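Local atomic coordinates of purine nucleosidase, (IunH-1) (Sulfolobus solfataricus, PDB entry 3T8J), a protein that belongs to the nucleosidase clan, with an alpha/beta fold built round a central mixed beta sheet, and carries a bound sodium ion. Residues A[20-25]-A[54-59]; A[27-32]-A[106-111]; A[275-280]-A[285-290]. All coordinates share one frame; numbering follows the deposited sequence.

Overall arrangement
Contacts 1 and 2 are partly buried and lie beside each other, their centres about 14 Å apart. Both lie against strand 27-33: contact 2 packs helix 101-111 on it, whereas contact 1 joins the helix before it to the loop that leads into its edge neighbour, strand 60-62. They meet where Pro59 probably hydrogen-bonds to Val31 through the backbone. Contact 3 is a surface contact at the far end of the same sheet, its centre about 38 Å from contact 1. The chemistry follows this placing: aliphatic tips meet in contacts 1 and 2, with one arginine added in contact 1, while contact 3 combines an aromatic ring, a proline and an aspartate, beside residues that meet the second subunit.

Contact 1: A[20-25]-A[54-59]; sequences LLLKNN and VNREIP
On the helix turn from which Leu22 reaches across to Val54, Arg56 and Ile58, the carbonyl O of Leu20 is gripped twice by one residue. Asn24 ND2 donates to Leu20 O over 2.9 Å, nearly straight (161°) and close to the plane of its own amide, and Asn24 N adds a weak bond of 3.3 Å to the same Leu20 O. The amide thus folds back over the last turn of the helix, at the first residue to leave helical geometry, and Asn25 completes a Schellman motif. A second Schellman motif, with Asn55 at its positive-phi position, ends the helix before 54-59.

Leu22 alone carries the 20-25 side of the contact, splitting its two methyls between partners. Its CG lies anti to the carbonyl carbon (chi1 -64°), and the branches open towards the facing loop. CD1 meets Val54 CG2 at 3.8 Å, the two side chains crossing at a slant. CD2 touches Arg56 NH1 at 3.8 Å, approaching the guanidinium obliquely, and also lies 3.9 Å from Ile58 CD1, where leucine and isoleucine run antiparallel alongside each other. Bends at chi2 and chi3 bring the arginine's guanidinium round over Ile58, and Ile58 CD1 sits 3.7 Å above the plane of the Arg56 guanidinium, over its centre. The charged group is therefore supported by aliphatic carbon on one face.

Leu22 and Ile58 both rest on Val28 of strand 27-33, and Val54 touches Trp310 near the C-terminus. Away from the loop, Leu20 packs against helix 237-246, and Lys23 forms a salt bridge with Asp306 of helix 297-308. The contact thereby ties helix 12-23 to the loop joining helix 40-53 to edge strand 60-62.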
ATOM      1  N   LEU A  20      22.020 -34.618   5.301  1.00 26.36           N
ATOM      2  CA  LEU A  20      22.461 -34.362   6.673  0.50 27.88           C
ATOM      3  C   LEU A  20      21.521 -35.079   7.644  1.00 27.56           C
ATOM      4  O   LEU A  20      21.977 -35.709   8.600  1.00 29.00           O
ATOM      5  CB  LEU A  20      22.523 -32.851   6.958  0.50 27.83           C
ATOM      6  CG  LEU A  20      23.335 -32.316   8.144  0.50 29.32           C
ATOM      7  CD1 LEU A  20      24.790 -32.770   8.108  0.50 32.21           C
ATOM      8  CD2 LEU A  20      23.259 -30.781   8.219  0.50 29.77           C
ATOM      9  N   LEU A  21      20.211 -34.989   7.391  1.00 26.11           N
ATOM     10  CA  LEU A  21      19.249 -35.667   8.274  1.00 26.01           C
ATOM     11  C   LEU A  21      19.465 -37.187   8.202  1.00 26.35           C
ATOM     12  O   LEU A  21      19.565 -37.870   9.229  1.00 29.20           O
ATOM     13  CB  LEU A  21      17.785 -35.324   7.923  1.00 25.01           C
ATOM     14  CG  LEU A  21      17.297 -33.893   8.140  1.00 24.61           C
ATOM     15  CD1 LEU A  21      15.883 -33.743   7.543  1.00 24.99           C
ATOM     16  CD2 LEU A  21      17.306 -33.519   9.628  1.00 27.16           C
ATOM     17  N   LEU A  22      19.530 -37.739   6.993  1.00 26.22           N
ATOM     18  CA  LEU A  22      19.651 -39.200   6.808  1.00 27.36           C
ATOM     19  C   LEU A  22      20.968 -39.797   7.302  1.00 29.87           C
ATOM     20  O   LEU A  22      20.978 -40.882   7.945  1.00 31.45           O
ATOM     21  CB  LEU A  22      19.435 -39.574   5.340  1.00 27.16           C
ATOM     22  CG  LEU A  22      18.055 -39.301   4.757  1.00 26.91           C
ATOM     23  CD1 LEU A  22      18.022 -39.720   3.280  1.00 28.23           C
ATOM     24  CD2 LEU A  22      16.950 -40.009   5.507  1.00 27.41           C
ATOM     25  N   LYS A  23      22.075 -39.117   7.019  1.00 30.53           N
ATOM     26  CA  LYS A  23      23.400 -39.526   7.460  1.00 33.18           C
ATOM     27  C   LYS A  23      23.405 -39.699   8.961  1.00 33.94           C
ATOM     28  O   LYS A  23      24.027 -40.634   9.477  1.00 36.10           O
ATOM     29  CB  LYS A  23      24.424 -38.442   7.108  1.00 34.13           C
ATOM     30  CG  LYS A  23      25.790 -38.616   7.781  1.00 39.82           C
ATOM     31  CD  LYS A  23      26.537 -39.701   7.113  1.00 42.82           C
ATOM     32  CE  LYS A  23      27.909 -40.012   7.773  1.00 46.00           C
ATOM     33  NZ  LYS A  23      27.900 -40.089   9.265  1.00 48.67           N
ATOM     34  N   ASN A  24      22.704 -38.786   9.633  1.00 33.62           N
ATOM     35  CA  ASN A  24      22.663 -38.714  11.095  1.00 34.45           C
ATOM     36  C   ASN A  24      21.498 -39.458  11.797  1.00 33.90           C
ATOM     37  O   ASN A  24      21.214 -39.213  12.967  1.00 35.39           O
ATOM     38  CB  ASN A  24      22.750 -37.261  11.534  1.00 34.67           C
ATOM     39  CG  ASN A  24      24.149 -36.672  11.300  1.00 36.63           C
ATOM     40  OD1 ASN A  24      25.108 -37.014  12.014  1.00 39.29           O
ATOM     41  ND2 ASN A  24      24.282 -35.829  10.272  1.00 34.73           N
ATOM     42  N   ASN A  25      20.864 -40.374  11.075  1.00 32.75           N
ATOM     43  CA  ASN A  25      19.817 -41.264  11.619  1.00 31.65           C
ATOM     44  C   ASN A  25      18.593 -40.531  12.204  1.00 30.76           C
ATOM     45  O   ASN A  25      17.975 -40.985  13.178  1.00 30.35           O
ATOM     46  CB  ASN A  25      20.405 -42.247  12.644  1.00 33.35           C
ATOM     47  CG  ASN A  25      19.512 -43.459  12.845  1.00 31.58           C
ATOM     48  OD1 ASN A  25      19.027 -44.026  11.878  1.00 33.02           O
ATOM     49  ND2 ASN A  25      19.285 -43.862  14.103  1.00 33.49           N
ATOM     50  N   VAL A  54      20.951 -42.773  -2.079  1.00 29.64           N
ATOM     51  CA  VAL A  54      21.127 -43.274  -0.713  1.00 30.77           C
ATOM     52  C   VAL A  54      20.163 -44.417  -0.376  1.00 30.98           C
ATOM     53  O   VAL A  54      19.920 -44.721   0.799  1.00 30.72           O
ATOM     54  CB  VAL A  54      21.027 -42.123   0.314  1.00 30.06           C
ATOM     55  CG1 VAL A  54      22.196 -41.152   0.129  1.00 32.42           C
ATOM     56  CG2 VAL A  54      19.681 -41.380   0.239  1.00 29.96           C
ATOM     57  N   ASN A  55      19.659 -45.095  -1.408  1.00 30.44           N
ATOM     58  CA  ASN A  55      18.861 -46.313  -1.265  1.00 30.97           C
ATOM     59  C   ASN A  55      17.572 -46.206  -0.431  1.00 30.07           C
ATOM     60  O   ASN A  55      17.166 -47.180   0.208  1.00 30.75           O
ATOM     61  CB  ASN A  55      19.730 -47.452  -0.704  1.00 31.77           C
ATOM     62  CG  ASN A  55      20.952 -47.678  -1.505  1.00 32.76           C
ATOM     63  OD1 ASN A  55      20.899 -47.786  -2.757  1.00 33.53           O
ATOM     64  ND2 ASN A  55      22.086 -47.753  -0.831  1.00 35.09           N
ATOM     65  N   ARG A  56      16.911 -45.056  -0.464  1.00 29.23           N
ATOM     66  CA  ARG A  56      15.672 -44.830   0.291  1.00 29.06           C
ATOM     67  C   ARG A  56      14.457 -44.733  -0.621  1.00 30.02           C
ATOM     68  O   ARG A  56      14.586 -44.395  -1.817  1.00 30.90           O
ATOM     69  CB  ARG A  56      15.805 -43.583   1.153  1.00 28.60           C
ATOM     70  CG  ARG A  56      16.904 -43.642   2.207  1.00 30.14           C
ATOM     71  CD  ARG A  56      16.731 -44.822   3.211  1.00 32.55           C
ATOM     72  NE  ARG A  56      15.359 -44.919   3.732  1.00 33.89           N
ATOM     73  CZ  ARG A  56      14.907 -44.333   4.847  1.00 35.90           C
ATOM     74  NH1 ARG A  56      15.713 -43.638   5.637  1.00 35.29           N
ATOM     75  NH2 ARG A  56      13.628 -44.472   5.179  1.00 37.17           N
ATOM     76  N   GLU A  57      13.296 -45.062  -0.058  1.00 30.42           N
ATOM     77  CA  GLU A  57      12.025 -45.042  -0.784  1.00 31.62           C
ATOM     78  C   GLU A  57      11.015 -44.151  -0.036  1.00 29.78           C
ATOM     79  O   GLU A  57       9.799 -44.385  -0.067  1.00 31.66           O
ATOM     80  CB  GLU A  57      11.503 -46.470  -0.954  1.00 33.01           C
ATOM     81  CG  GLU A  57      12.462 -47.306  -1.775  1.00 38.37           C
ATOM     82  CD  GLU A  57      12.030 -48.750  -1.991  1.00 43.79           C
ATOM     83  OE1 GLU A  57      10.838 -49.096  -1.798  1.00 48.66           O
ATOM     84  OE2 GLU A  57      12.923 -49.557  -2.345  1.00 50.74           O
ATOM     85  N   ILE A  58      11.539 -43.122   0.620  1.00 27.75           N
ATOM     86  CA  ILE A  58      10.732 -42.120   1.340  1.00 25.58           C
ATOM     87  C   ILE A  58       9.766 -41.466   0.348  1.00 24.86           C
ATOM     88  O   ILE A  58      10.161 -41.138  -0.764  1.00 24.55           O
ATOM     89  CB  ILE A  58      11.650 -41.086   2.009  1.00 24.23           C
ATOM     90  CG1 ILE A  58      12.468 -41.750   3.120  1.00 25.64           C
ATOM     91  CG2 ILE A  58      10.823 -39.872   2.552  1.00 24.21           C
ATOM     92  CD1 ILE A  58      13.688 -40.971   3.552  1.00 23.74           C
ATOM     93  N   PRO A  59       8.490 -41.299   0.710  1.00 22.82           N
ATOM     94  CA  PRO A  59       7.582 -40.723  -0.271  1.00 22.73           C
ATOM     95  C   PRO A  59       7.841 -39.244  -0.547  1.00 21.43           C
ATOM     96  O   PRO A  59       8.155 -38.472   0.379  1.00 21.56           O
ATOM     97  CB  PRO A  59       6.208 -40.903   0.354  1.00 22.28           C
ATOM     98  CG  PRO A  59       6.485 -40.956   1.846  1.00 23.26           C
ATOM     99  CD  PRO A  59       7.793 -41.655   1.971  1.00 23.32           C
TER

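Contact 2: A[27-32]-A[106-111]; sequences DVVAVT and IDLANE
Leu108 leaves helix 101-111 towards Val29 and Ala30 of strand 27-33 and makes every contact from the helix side. Its CB sets the direction, pointing at the strand, while CB and CG serve as a stem that carries the two methyls forward. A chi1 of -72° sets CG anti to the carbonyl carbon, and the two methyls then branch from CG towards the strand. CD1 presses on Ala30 CB at 3.6 Å and also reaches Val29 CG2, 4.2 Å away. CD2 meets the same Val29 CG2 at 4.1 Å, next to CD1. Both leucine methyls thus face this one valine methyl, and the two side chains pass side by side, pointing opposite ways.

Val29 and Ala30 are consecutive, yet both turn towards the helix. Val29 departs from extended geometry, with psi at -19°, which lets neighbouring residues offer carbon to a single leucine. The small Ala30 allows the close approach of the leucine tip. Ile5 of the adjacent strand 3-8 touches both Leu108 and Val29, continuing the hydrophobic layer across the sheet.

Val28 packs instead against Leu21 and Leu22 of helix 12-23. A mixed sheet with helices on both faces, whose first six strands run parallel in the order 3-2-1-4-5-6, is characteristic of a Rossmann-like, three-layer alpha/beta fold.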
ATOM      1  N   ASP A  27      14.723 -39.624  11.437  1.00 26.93           N
ATOM      2  CA  ASP A  27      13.674 -40.257  10.630  1.00 26.62           C
ATOM      3  C   ASP A  27      13.025 -39.206   9.746  1.00 25.98           C
ATOM      4  O   ASP A  27      12.353 -38.317  10.227  1.00 28.33           O
ATOM      5  CB  ASP A  27      12.633 -40.937  11.495  1.00 25.96           C
ATOM      6  CG  ASP A  27      11.574 -41.669  10.701  1.00 27.93           C
ATOM      7  OD1 ASP A  27      11.885 -42.228   9.614  1.00 28.96           O
ATOM      8  OD2 ASP A  27      10.450 -41.788  11.227  1.00 32.17           O
ATOM      9  N   VAL A  28      13.270 -39.284   8.445  1.00 24.09           N
ATOM     10  CA  VAL A  28      12.599 -38.410   7.479  1.00 22.67           C
ATOM     11  C   VAL A  28      11.378 -39.158   6.959  1.00 22.44           C
ATOM     12  O   VAL A  28      11.509 -40.221   6.310  1.00 23.75           O
ATOM     13  CB  VAL A  28      13.525 -38.019   6.322  1.00 22.79           C
ATOM     14  CG1 VAL A  28      12.769 -37.144   5.330  1.00 22.31           C
ATOM     15  CG2 VAL A  28      14.763 -37.267   6.832  1.00 23.66           C
ATOM     16  N   VAL A  29      10.183 -38.693   7.321  1.00 22.03           N
ATOM     17  CA  VAL A  29       8.960 -39.412   6.963  1.00 22.51           C
ATOM     18  C   VAL A  29       8.362 -39.041   5.582  1.00 21.77           C
ATOM     19  O   VAL A  29       7.563 -39.805   5.020  1.00 23.32           O
ATOM     20  CB  VAL A  29       7.879 -39.255   8.046  1.00 22.86           C
ATOM     21  CG1 VAL A  29       8.424 -39.729   9.420  1.00 27.64           C
ATOM     22  CG2 VAL A  29       7.367 -37.814   8.141  1.00 23.23           C
ATOM     23  N   ALA A  30       8.751 -37.888   5.047  1.00 21.15           N
ATOM     24  CA  ALA A  30       8.295 -37.449   3.723  1.00 20.53           C
ATOM     25  C   ALA A  30       9.138 -36.294   3.264  1.00 19.61           C
ATOM     26  O   ALA A  30       9.679 -35.530   4.058  1.00 19.69           O
ATOM     27  CB  ALA A  30       6.826 -37.013   3.748  1.00 20.70           C
ATOM     28  N   VAL A  31       9.249 -36.160   1.944  1.00 19.96           N
ATOM     29  CA  VAL A  31       9.753 -34.975   1.286  1.00 20.11           C
ATOM     30  C   VAL A  31       8.583 -34.329   0.535  1.00 20.28           C
ATOM     31  O   VAL A  31       7.840 -35.010  -0.145  1.00 21.79           O
ATOM     32  CB  VAL A  31      10.860 -35.321   0.276  1.00 20.11           C
ATOM     33  CG1 VAL A  31      11.361 -34.026  -0.432  1.00 21.69           C
ATOM     34  CG2 VAL A  31      12.005 -36.071   0.912  1.00 21.19           C
ATOM     35  N   THR A  32       8.369 -33.035   0.751  1.00 19.28           N
ATOM     36  CA  THR A  32       7.282 -32.275   0.109  1.00 20.07           C
ATOM     37  C   THR A  32       7.941 -31.257  -0.836  1.00 20.23           C
ATOM     38  O   THR A  32       9.038 -30.764  -0.527  1.00 20.76           O
ATOM     39  CB  THR A  32       6.344 -31.611   1.162  1.00 20.26           C
ATOM     40  OG1 THR A  32       7.106 -30.826   2.084  1.00 22.50           O
ATOM     41  CG2 THR A  32       5.528 -32.710   1.912  1.00 19.84           C
ATOM     42  N   ILE A 106      -1.025 -32.900   6.670  1.00 20.45           N
ATOM     43  CA  ILE A 106      -2.098 -33.109   7.656  1.00 21.92           C
ATOM     44  C   ILE A 106      -2.113 -34.567   8.150  1.00 22.90           C
ATOM     45  O   ILE A 106      -2.172 -34.824   9.369  1.00 24.22           O
ATOM     46  CB  ILE A 106      -3.454 -32.693   7.067  1.00 22.95           C
ATOM     47  CG1 ILE A 106      -3.520 -31.181   6.858  1.00 23.47           C
ATOM     48  CG2 ILE A 106      -4.611 -33.129   7.992  1.00 25.00           C
ATOM     49  CD1 ILE A 106      -4.650 -30.740   5.927  1.00 25.17           C
ATOM     50  N   ASP A 107      -2.027 -35.529   7.229  1.00 23.73           N
ATOM     51  CA  ASP A 107      -2.030 -36.944   7.602  1.00 25.16           C
ATOM     52  C   ASP A 107      -0.859 -37.292   8.527  1.00 25.06           C
ATOM     53  O   ASP A 107      -1.019 -38.017   9.511  1.00 25.21           O
ATOM     54  CB  ASP A 107      -1.987 -37.809   6.342  1.00 26.51           C
ATOM     55  CG  ASP A 107      -3.334 -37.869   5.612  1.00 31.64           C
ATOM     56  OD1 ASP A 107      -4.370 -37.502   6.203  1.00 34.02           O
ATOM     57  OD2 ASP A 107      -3.355 -38.335   4.443  1.00 35.35           O
ATOM     58  N   LEU A 108       0.325 -36.789   8.193  1.00 24.12           N
ATOM     59  CA  LEU A 108       1.557 -37.061   8.939  1.00 24.08           C
ATOM     60  C   LEU A 108       1.553 -36.367  10.318  1.00 24.21           C
ATOM     61  O   LEU A 108       2.061 -36.919  11.304  1.00 24.99           O
ATOM     62  CB  LEU A 108       2.785 -36.709   8.088  1.00 24.36           C
ATOM     63  CG  LEU A 108       3.005 -37.707   6.959  1.00 24.34           C
ATOM     64  CD1 LEU A 108       3.911 -37.078   5.882  1.00 25.02           C
ATOM     65  CD2 LEU A 108       3.538 -39.034   7.468  1.00 24.79           C
ATOM     66  N   ALA A 109       0.963 -35.181  10.385  1.00 23.38           N
ATOM     67  CA  ALA A 109       0.803 -34.469  11.654  1.00 23.30           C
ATOM     68  C   ALA A 109      -0.093 -35.263  12.592  1.00 24.94           C
ATOM     69  O   ALA A 109       0.118 -35.272  13.803  1.00 26.50           O
ATOM     70  CB  ALA A 109       0.246 -33.045  11.405  1.00 22.91           C
ATOM     71  N   ASN A 110      -1.091 -35.946  12.050  1.00 25.16           N
ATOM     72  CA  ASN A 110      -1.912 -36.838  12.865  1.00 27.36           C
ATOM     73  C   ASN A 110      -1.154 -38.090  13.274  1.00 27.70           C
ATOM     74  O   ASN A 110      -1.204 -38.492  14.446  1.00 30.40           O
ATOM     75  CB  ASN A 110      -3.188 -37.193  12.115  1.00 28.12           C
ATOM     76  CG  ASN A 110      -4.254 -36.109  12.224  1.00 32.73           C
ATOM     77  OD1 ASN A 110      -4.592 -35.687  13.332  1.00 37.40           O
ATOM     78  ND2 ASN A 110      -4.869 -35.752  11.106  1.00 35.05           N
ATOM     79  N   GLU A 111      -0.454 -38.724  12.329  1.00 27.72           N
ATOM     80  CA  GLU A 111       0.262 -39.976  12.622  1.00 28.77           C
ATOM     81  C   GLU A 111       1.355 -39.782  13.678  1.00 28.81           C
ATOM     82  O   GLU A 111       1.540 -40.656  14.562  1.00 31.49           O
ATOM     83  CB  GLU A 111       0.859 -40.548  11.331  1.00 28.42           C
ATOM     84  CG  GLU A 111       1.689 -41.798  11.578  1.00 31.09           C
ATOM     85  CD  GLU A 111       2.192 -42.506  10.320  1.00 35.75           C
ATOM     86  OE1 GLU A 111       2.075 -41.957   9.196  1.00 34.26           O
ATOM     87  OE2 GLU A 111       2.742 -43.634  10.466  1.00 39.66           O
TER

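Contact 3: A[275-280]-A[285-290]; sequences DRFDAD and DKPNAE
At Phe277, where the backbone turns with left-handed helical geometry (phi 65°), the CA lies 6.9 Å from the CA of Asp285, the nearest such pair across the segments. An Asx turn accompanies this bend: Phe277 N donates to Asp275 OD1 at 2.9 Å.

The phenyl ring makes the link to 285-290. Its CE1 lies 3.9 Å from Asp285 CA, and CD1 is 4.0 Å from Asp285 OD1, so the ring runs beside both the backbone and the carboxylate of that residue. The ring and carboxylate planes are 27° apart. Further along, Phe277 CZ touches Pro287 CD at 4.2 Å, with the proline approaching obliquely. One face of the Phe277 ring is occupied from within its own segment, where Asp275 O stands 3.8 Å above the ring centre. The ring is therefore lodged against its own turn as well as the facing chain.

Next to it, Arg276 and Asp278 form a salt bridge. Arg276 NE points in the guanidinium plane to Asp278 OD2 at 2.9 Å, on the syn side of the carboxylate, and Arg276 NH2 adds a weak, strongly bent bond to Asp278 OD1. Arg276 NH1 also binds Pro159 O of the second subunit, and Asp280 OD1 bonds to Tyr224 OH of that subunit.

Asp275 OD2 bonds to Ser282 and Trp283 in the intervening loop. This loop leads from edge strand 272-275 to strand 289-295, on the other side of strand 251-261 in the sheet; at the start of strand 289-295, Asn288 and Ala289 form a classic beta bulge opposite Arg257 of strand 251-261.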
ATOM      1  N   ASP A 275      10.583  -6.512  15.399  1.00 22.25           N
ATOM      2  CA  ASP A 275      10.473  -5.693  16.603  1.00 22.83           C
ATOM      3  C   ASP A 275      11.336  -6.343  17.679  1.00 24.02           C
ATOM      4  O   ASP A 275      11.089  -7.498  18.067  1.00 23.74           O
ATOM      5  CB  ASP A 275       8.999  -5.586  17.004  1.00 24.12           C
ATOM      6  CG  ASP A 275       8.739  -4.556  18.110  1.00 25.12           C
ATOM      7  OD1 ASP A 275       9.700  -4.088  18.744  1.00 27.51           O
ATOM      8  OD2 ASP A 275       7.553  -4.151  18.243  1.00 28.92           O
ATOM      9  N   ARG A 276      12.327  -5.594  18.161  1.00 25.45           N
ATOM     10  CA  ARG A 276      13.273  -6.026  19.189  1.00 27.32           C
ATOM     11  C   ARG A 276      12.857  -5.510  20.579  1.00 29.50           C
ATOM     12  O   ARG A 276      13.580  -5.735  21.576  1.00 31.58           O
ATOM     13  CB  ARG A 276      14.687  -5.513  18.860  1.00 28.34           C
ATOM     14  CG  ARG A 276      15.152  -5.694  17.400  1.00 27.62           C
ATOM     15  CD  ARG A 276      16.469  -4.945  17.139  1.00 28.27           C
ATOM     16  NE  ARG A 276      16.283  -3.510  17.321  1.00 29.59           N
ATOM     17  CZ  ARG A 276      15.735  -2.688  16.429  1.00 29.35           C
ATOM     18  NH1 ARG A 276      15.373  -3.128  15.232  1.00 27.91           N
ATOM     19  NH2 ARG A 276      15.556  -1.409  16.774  1.00 28.98           N
ATOM     20  N   PHE A 277      11.729  -4.786  20.645  1.00 29.66           N
ATOM     21  CA  PHE A 277      11.193  -4.193  21.889  1.00 31.71           C
ATOM     22  C   PHE A 277      12.109  -3.101  22.473  1.00 33.85           C
ATOM     23  O   PHE A 277      12.066  -2.826  23.679  1.00 36.96           O
ATOM     24  CB  PHE A 277      10.895  -5.301  22.937  1.00 32.65           C
ATOM     25  CG  PHE A 277      10.331  -6.585  22.336  1.00 31.59           C
ATOM     26  CD1 PHE A 277       9.144  -6.573  21.612  1.00 29.97           C
ATOM     27  CD2 PHE A 277      10.993  -7.793  22.478  1.00 32.74           C
ATOM     28  CE1 PHE A 277       8.605  -7.729  21.078  1.00 30.49           C
ATOM     29  CE2 PHE A 277      10.456  -8.964  21.929  1.00 31.95           C
ATOM     30  CZ  PHE A 277       9.261  -8.927  21.231  1.00 29.44           C
ATOM     31  N   ASP A 278      12.924  -2.477  21.622  1.00 33.21           N
ATOM     32  CA  ASP A 278      13.903  -1.453  22.023  1.00 34.80           C
ATOM     33  C   ASP A 278      13.710  -0.107  21.310  1.00 33.82           C
ATOM     34  O   ASP A 278      14.587   0.755  21.352  1.00 36.10           O
ATOM     35  CB  ASP A 278      15.339  -1.946  21.771  1.00 35.04           C
ATOM     36  CG  ASP A 278      15.674  -2.100  20.301  1.00 36.51           C
ATOM     37  OD1 ASP A 278      14.838  -1.752  19.423  1.00 37.35           O
ATOM     38  OD2 ASP A 278      16.813  -2.537  20.008  1.00 38.34           O
ATOM     39  N   ALA A 279      12.593   0.083  20.626  1.00 31.75           N
ATOM     40  CA  ALA A 279      12.346   1.354  19.945  1.00 30.55           C
ATOM     41  C   ALA A 279      11.349   2.222  20.700  1.00 32.04           C
ATOM     42  O   ALA A 279      10.793   1.796  21.740  1.00 34.48           O
ATOM     43  CB  ALA A 279      11.884   1.090  18.491  1.00 28.23           C
ATOM     44  N   ASP A 280      11.179   3.465  20.235  1.00 31.71           N
ATOM     45  CA  ASP A 280      10.283   4.444  20.909  1.00 32.92           C
ATOM     46  C   ASP A 280       8.815   4.083  20.726  1.00 33.53           C
ATOM     47  O   ASP A 280       7.957   4.562  21.479  1.00 36.63           O
ATOM     48  CB  ASP A 280      10.527   5.856  20.372  1.00 32.74           C
ATOM     49  CG  ASP A 280      11.965   6.314  20.556  1.00 35.82           C
ATOM     50  OD1 ASP A 280      12.609   5.919  21.571  1.00 39.40           O
ATOM     51  OD2 ASP A 280      12.440   7.135  19.724  1.00 38.83           O
ATOM     52  N   ASP A 285       4.202  -6.720  21.870  1.00 32.09           N
ATOM     53  CA  ASP A 285       5.143  -7.269  22.842  1.00 33.59           C
ATOM     54  C   ASP A 285       5.146  -8.790  22.911  1.00 32.56           C
ATOM     55  O   ASP A 285       5.753  -9.358  23.810  1.00 34.05           O
ATOM     56  CB  ASP A 285       4.867  -6.671  24.218  1.00 36.51           C
ATOM     57  CG  ASP A 285       5.436  -5.292  24.345  1.00 43.20           C
ATOM     58  OD1 ASP A 285       6.690  -5.180  24.442  1.00 49.55           O
ATOM     59  OD2 ASP A 285       4.643  -4.316  24.321  1.00 48.95           O
ATOM     60  N   LYS A 286       4.500  -9.438  21.951  1.00 30.87           N
ATOM     61  CA  LYS A 286       4.366 -10.874  21.941  1.00 29.95           C
ATOM     62  C   LYS A 286       5.272 -11.473  20.868  1.00 28.69           C
ATOM     63  O   LYS A 286       4.958 -11.372  19.689  1.00 28.71           O
ATOM     64  CB  LYS A 286       2.914 -11.252  21.650  1.00 31.62           C
ATOM     65  CG  LYS A 286       1.919 -10.680  22.643  1.00 34.12           C
ATOM     66  CD  LYS A 286       0.506 -10.838  22.084  1.00 37.58           C
ATOM     67  CE  LYS A 286      -0.517 -10.314  23.069  1.00 40.71           C
ATOM     68  NZ  LYS A 286      -1.888 -10.396  22.465  1.00 44.14           N
ATOM     69  N   PRO A 287       6.390 -12.073  21.273  1.00 27.41           N
ATOM     70  CA  PRO A 287       7.220 -12.691  20.222  1.00 26.67           C
ATOM     71  C   PRO A 287       6.515 -13.833  19.501  1.00 26.18           C
ATOM     72  O   PRO A 287       5.716 -14.556  20.081  1.00 27.35           O
ATOM     73  CB  PRO A 287       8.418 -13.234  20.982  1.00 27.77           C
ATOM     74  CG  PRO A 287       8.012 -13.294  22.402  1.00 31.43           C
ATOM     75  CD  PRO A 287       7.002 -12.210  22.602  1.00 30.32           C
ATOM     76  N   ASN A 288       6.847 -14.010  18.222  1.00 23.97           N
ATOM     77  CA  ASN A 288       6.330 -15.121  17.427  1.00 24.41           C
ATOM     78  C   ASN A 288       7.427 -15.984  16.789  1.00 24.46           C
ATOM     79  O   ASN A 288       7.113 -16.964  16.106  1.00 25.35           O
ATOM     80  CB  ASN A 288       5.314 -14.642  16.365  1.00 24.07           C
ATOM     81  CG  ASN A 288       5.912 -13.702  15.370  1.00 23.21           C
ATOM     82  OD1 ASN A 288       7.031 -13.277  15.552  1.00 22.25           O
ATOM     83  ND2 ASN A 288       5.158 -13.358  14.300  1.00 25.20           N
ATOM     84  N   ALA A 289       8.692 -15.688  17.035  1.00 23.92           N
ATOM     85  CA  ALA A 289       9.785 -16.480  16.454  1.00 23.80           C
ATOM     86  C   ALA A 289      11.053 -16.330  17.240  1.00 24.72           C
ATOM     87  O   ALA A 289      11.352 -15.248  17.739  1.00 26.81           O
ATOM     88  CB  ALA A 289      10.038 -16.081  14.993  1.00 22.76           C
ATOM     89  N   GLU A 290      11.801 -17.419  17.353  1.00 23.72           N
ATOM     90  CA  GLU A 290      13.132 -17.388  17.912  1.00 24.80           C
ATOM     91  C   GLU A 290      14.077 -17.256  16.741  1.00 24.46           C
ATOM     92  O   GLU A 290      14.084 -18.127  15.872  1.00 24.95           O
ATOM     93  CB  GLU A 290      13.433 -18.654  18.672  1.00 26.74           C
ATOM     94  CG  GLU A 290      14.770 -18.670  19.323  1.00 30.14           C
ATOM     95  CD  GLU A 290      14.996 -19.979  20.062  1.00 36.23           C
ATOM     96  OE1 GLU A 290      14.966 -21.056  19.396  1.00 36.56           O
ATOM     97  OE2 GLU A 290      15.197 -19.912  21.283  1.00 38.56           O
TER